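PDB 1FNU: exotoxin type A from Streptococcus pyogenes phage T12, which acts as a secreted superantigen toxin, probably bridging MHC class II molecules and T-cell receptors so that T cells are overstimulated. Local coordinates for residues Q1-L9 against K179-F187. Numbering follows the deposited sequence.
Sequences QQDPDPSQL and KESFWFDFF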
loop_
_atom_site.group_PDB
_atom_site.type_symbol
_atom_site.label_atom_id
_atom_site.label_comp_id
_atom_site.label_asym_id
_atom_site.label_seq_id
_atom_site.Cartn_x
_atom_site.Cartn_y
_atom_site.Cartn_z
ATOM N N GLN A 1 1.698 -30.976 14.315
ATOM C CA GLN A 1 0.733 -30.320 15.233
ATOM C C GLN A 1 0.209 -31.147 16.433
ATOM O O GLN A 1 -0.755 -31.924 16.302
ATOM C CB GLN A 1 -0.466 -29.809 14.402
ATOM C CG GLN A 1 -0.267 -28.567 13.564
ATOM C CD GLN A 1 -0.615 -27.330 14.341
ATOM O OE1 GLN A 1 0.114 -26.912 15.234
ATOM N NE2 GLN A 1 -1.762 -26.741 14.020
ATOM N N GLN A 2 0.845 -30.964 17.598
ATOM C CA GLN A 2 0.393 -31.631 18.824
ATOM C C GLN A 2 -1.036 -31.169 18.852
ATOM O O GLN A 2 -1.270 -29.998 18.628
ATOM C CB GLN A 2 1.068 -31.072 20.095
ATOM C CG GLN A 2 -0.005 -30.504 21.144
ATOM C CD GLN A 2 0.527 -30.068 22.558
ATOM O OE1 GLN A 2 1.157 -30.877 23.291
ATOM N NE2 GLN A 2 0.236 -28.809 22.950
ATOM N N ASP A 3 -1.983 -32.052 19.133
ATOM C CA ASP A 3 -3.361 -31.611 19.196
ATOM C C ASP A 3 -3.509 -30.394 20.103
ATOM O O ASP A 3 -2.863 -30.258 21.148
ATOM C CB ASP A 3 -4.289 -32.766 19.589
ATOM C CG ASP A 3 -4.539 -33.729 18.410
ATOM O OD1 ASP A 3 -3.746 -33.680 17.440
ATOM O OD2 ASP A 3 -5.505 -34.525 18.447
ATOM N N PRO A 4 -4.347 -29.455 19.673
ATOM C CA PRO A 4 -4.579 -28.234 20.424
ATOM C C PRO A 4 -5.023 -28.390 21.872
ATOM O O PRO A 4 -5.783 -29.296 22.262
ATOM C CB PRO A 4 -5.609 -27.497 19.549
ATOM C CG PRO A 4 -6.355 -28.618 18.916
ATOM C CD PRO A 4 -5.195 -29.479 18.465
ATOM N N ASP A 5 -4.477 -27.499 22.672
ATOM C CA ASP A 5 -4.850 -27.410 24.065
ATOM C C ASP A 5 -6.108 -26.506 23.999
ATOM O O ASP A 5 -6.168 -25.641 23.123
ATOM C CB ASP A 5 -3.719 -26.690 24.809
ATOM C CG ASP A 5 -4.035 -26.454 26.262
ATOM O OD1 ASP A 5 -5.200 -26.078 26.577
ATOM O OD2 ASP A 5 -3.122 -26.616 27.106
ATOM N N PRO A 6 -7.167 -26.760 24.806
ATOM C CA PRO A 6 -8.384 -25.917 24.807
ATOM C C PRO A 6 -8.118 -24.375 24.873
ATOM O O PRO A 6 -8.860 -23.575 24.287
ATOM C CB PRO A 6 -9.155 -26.453 26.038
ATOM C CG PRO A 6 -8.894 -27.956 25.898
ATOM C CD PRO A 6 -7.369 -27.929 25.695
ATOM N N SER A 7 -7.050 -23.991 25.575
ATOM C CA SER A 7 -6.606 -22.593 25.742
ATOM C C SER A 7 -5.854 -22.081 24.522
ATOM O O SER A 7 -5.651 -20.885 24.385
ATOM C CB SER A 7 -5.663 -22.507 26.941
ATOM O OG SER A 7 -4.590 -23.417 26.720
ATOM N N GLN A 8 -5.405 -23.011 23.679
ATOM C CA GLN A 8 -4.685 -22.734 22.436
ATOM C C GLN A 8 -5.623 -22.363 21.297
ATOM O O GLN A 8 -5.173 -21.825 20.319
ATOM C CB GLN A 8 -3.847 -23.954 21.993
ATOM C CG GLN A 8 -2.655 -24.271 22.930
ATOM C CD GLN A 8 -1.780 -25.495 22.544
ATOM O OE1 GLN A 8 -0.763 -25.757 23.208
ATOM N NE2 GLN A 8 -2.172 -26.241 21.509
ATOM N N LEU A 9 -6.909 -22.689 21.403
ATOM C CA LEU A 9 -7.875 -22.354 20.381
ATOM C C LEU A 9 -8.357 -20.908 20.457
ATOM O O LEU A 9 -8.555 -20.350 21.515
ATOM C CB LEU A 9 -9.067 -23.324 20.453
ATOM C CG LEU A 9 -8.572 -24.790 20.233
ATOM C CD1 LEU A 9 -9.607 -25.829 20.647
ATOM C CD2 LEU A 9 -8.133 -24.959 18.762
ATOM N N LYS A 179 3.654 -40.054 8.855
ATOM C CA LYS A 179 4.016 -39.054 9.841
ATOM C C LYS A 179 3.004 -38.129 10.478
ATOM O O LYS A 179 1.799 -38.284 10.360
ATOM C CB LYS A 179 5.289 -38.270 9.450
ATOM C CG LYS A 179 6.591 -39.033 10.032
ATOM C CD LYS A 179 7.577 -38.147 10.857
ATOM C CE LYS A 179 6.907 -37.420 12.034
ATOM N NZ LYS A 179 8.060 -36.858 12.855
ATOM N N GLU A 180 3.572 -37.251 11.271
ATOM C CA GLU A 180 2.863 -36.349 12.114
ATOM C C GLU A 180 1.453 -35.789 11.651
ATOM O O GLU A 180 1.256 -35.348 10.499
ATOM C CB GLU A 180 3.914 -35.289 12.465
ATOM C CG GLU A 180 3.559 -34.185 13.412
ATOM C CD GLU A 180 4.810 -33.720 14.179
ATOM O OE1 GLU A 180 5.839 -33.564 13.477
ATOM O OE2 GLU A 180 4.782 -33.527 15.459
ATOM N N SER A 181 0.470 -35.892 12.552
ATOM C CA SER A 181 -0.881 -35.359 12.293
ATOM C C SER A 181 -0.694 -33.803 12.439
ATOM O O SER A 181 0.348 -33.348 12.956
ATOM C CB SER A 181 -1.852 -35.880 13.376
ATOM O OG SER A 181 -1.483 -35.340 14.673
ATOM N N PHE A 182 -1.642 -32.994 11.940
ATOM C CA PHE A 182 -1.558 -31.528 12.117
ATOM C C PHE A 182 -2.946 -30.867 12.122
ATOM O O PHE A 182 -3.973 -31.493 11.782
ATOM C CB PHE A 182 -0.580 -30.853 11.078
ATOM C CG PHE A 182 -0.906 -31.136 9.646
ATOM C CD1 PHE A 182 -1.817 -30.375 8.950
ATOM C CD2 PHE A 182 -0.383 -32.256 9.030
ATOM C CE1 PHE A 182 -2.218 -30.727 7.663
ATOM C CE2 PHE A 182 -0.771 -32.648 7.725
ATOM C CZ PHE A 182 -1.695 -31.883 7.037
ATOM N N TRP A 183 -3.022 -29.599 12.504
ATOM C CA TRP A 183 -4.353 -29.084 12.526
ATOM C C TRP A 183 -4.340 -27.611 12.235
ATOM O O TRP A 183 -3.266 -27.007 12.274
ATOM C CB TRP A 183 -5.036 -29.394 13.878
ATOM C CG TRP A 183 -4.275 -28.929 15.026
ATOM C CD1 TRP A 183 -3.373 -29.631 15.776
ATOM C CD2 TRP A 183 -4.324 -27.611 15.585
ATOM N NE1 TRP A 183 -2.860 -28.827 16.782
ATOM C CE2 TRP A 183 -3.429 -27.581 16.680
ATOM C CE3 TRP A 183 -5.046 -26.442 15.266
ATOM C CZ2 TRP A 183 -3.228 -26.420 17.466
ATOM C CZ3 TRP A 183 -4.842 -25.277 16.060
ATOM C CH2 TRP A 183 -3.945 -25.283 17.140
ATOM N N PHE A 184 -5.507 -27.082 11.849
ATOM C CA PHE A 184 -5.658 -25.654 11.539
ATOM C C PHE A 184 -6.807 -25.109 12.416
ATOM O O PHE A 184 -7.862 -25.754 12.525
ATOM C CB PHE A 184 -6.085 -25.421 10.072
ATOM C CG PHE A 184 -5.155 -25.990 9.033
ATOM C CD1 PHE A 184 -3.810 -25.964 9.193
ATOM C CD2 PHE A 184 -5.677 -26.517 7.859
ATOM C CE1 PHE A 184 -2.978 -26.474 8.187
ATOM C CE2 PHE A 184 -4.806 -27.022 6.848
ATOM C CZ PHE A 184 -3.494 -26.985 7.048
ATOM N N ASP A 185 -6.594 -23.933 13.026
ATOM C CA ASP A 185 -7.620 -23.228 13.815
ATOM C C ASP A 185 -8.660 -22.579 12.863
ATOM O O ASP A 185 -8.278 -21.800 11.978
ATOM C CB ASP A 185 -6.963 -22.132 14.635
ATOM C CG ASP A 185 -7.816 -21.705 15.758
ATOM O OD1 ASP A 185 -9.060 -21.691 15.523
ATOM O OD2 ASP A 185 -7.274 -21.391 16.838
ATOM N N PHE A 186 -9.940 -22.914 12.995
ATOM C CA PHE A 186 -10.951 -22.307 12.149
ATOM C C PHE A 186 -11.080 -20.804 12.391
ATOM O O PHE A 186 -11.656 -20.108 11.583
ATOM C CB PHE A 186 -12.339 -22.933 12.323
ATOM C CG PHE A 186 -12.514 -24.314 11.681
ATOM C CD1 PHE A 186 -11.610 -24.804 10.753
ATOM C CD2 PHE A 186 -13.668 -25.053 11.924
ATOM C CE1 PHE A 186 -11.825 -25.991 10.053
ATOM C CE2 PHE A 186 -13.919 -26.280 11.217
ATOM C CZ PHE A 186 -12.975 -26.744 10.270
ATOM N N PHE A 187 -10.540 -20.322 13.501
ATOM C CA PHE A 187 -10.673 -18.923 13.849
ATOM C C PHE A 187 -9.359 -18.171 14.005
ATOM O O PHE A 187 -8.388 -18.688 14.541
ATOM C CB PHE A 187 -11.519 -18.796 15.149
ATOM C CG PHE A 187 -12.897 -19.344 15.013
ATOM C CD1 PHE A 187 -13.824 -18.739 14.175
ATOM C CD2 PHE A 187 -13.262 -20.492 15.657
ATOM C CE1 PHE A 187 -15.132 -19.287 13.954
ATOM C CE2 PHE A 187 -14.585 -21.069 15.450
ATOM C CZ PHE A 187 -15.500 -20.464 14.599
HETATM O O HOH W 1 -4.700 -21.426 17.617
#
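Trp183 donates its indole NE1 proton to the Gln2 carbonyl, with NE1 2.7 Å from Gln2 O. The N-H...O angle of 164° makes the bond nearly straight, and Gln2 O lies close to the ring plane, although NE1 stands above the Gln2 carbonyl plane. Trp183 CG sits between the backbone N and the carbonyl carbon (chi1 54°), which swings the indole off the strand to meet residues 1-4. Pro4 covers one face, its CB 3.3 Å from Trp183 CZ2. The Gln1 side chain bends at chi2, laying its amide over the opposite face, the two planes only 22° apart. Gln1 NE2 also points to Trp183 O, at a doubtfully short distance. Gln1 N donates a hydrogen bond to Ser181 O at 3.0 Å, in the carbonyl plane. One water donates to Gln8 O (2.8 Å) and to Asp185 OD2 (2.7 Å), and Asp185 OD2 also accepts from His10 N. Asp3 OD2 forms a salt bridge with Lys173, and Pro4 and Leu9 touch Tyr171; both partners belong to strand 169-176. The amino-terminal tail thus starts beside Phe182, passes over Trp183, arches clear at residues 5-7 and returns near Asp185, draping over the beta-grasp domain as in related bacterial superantigens.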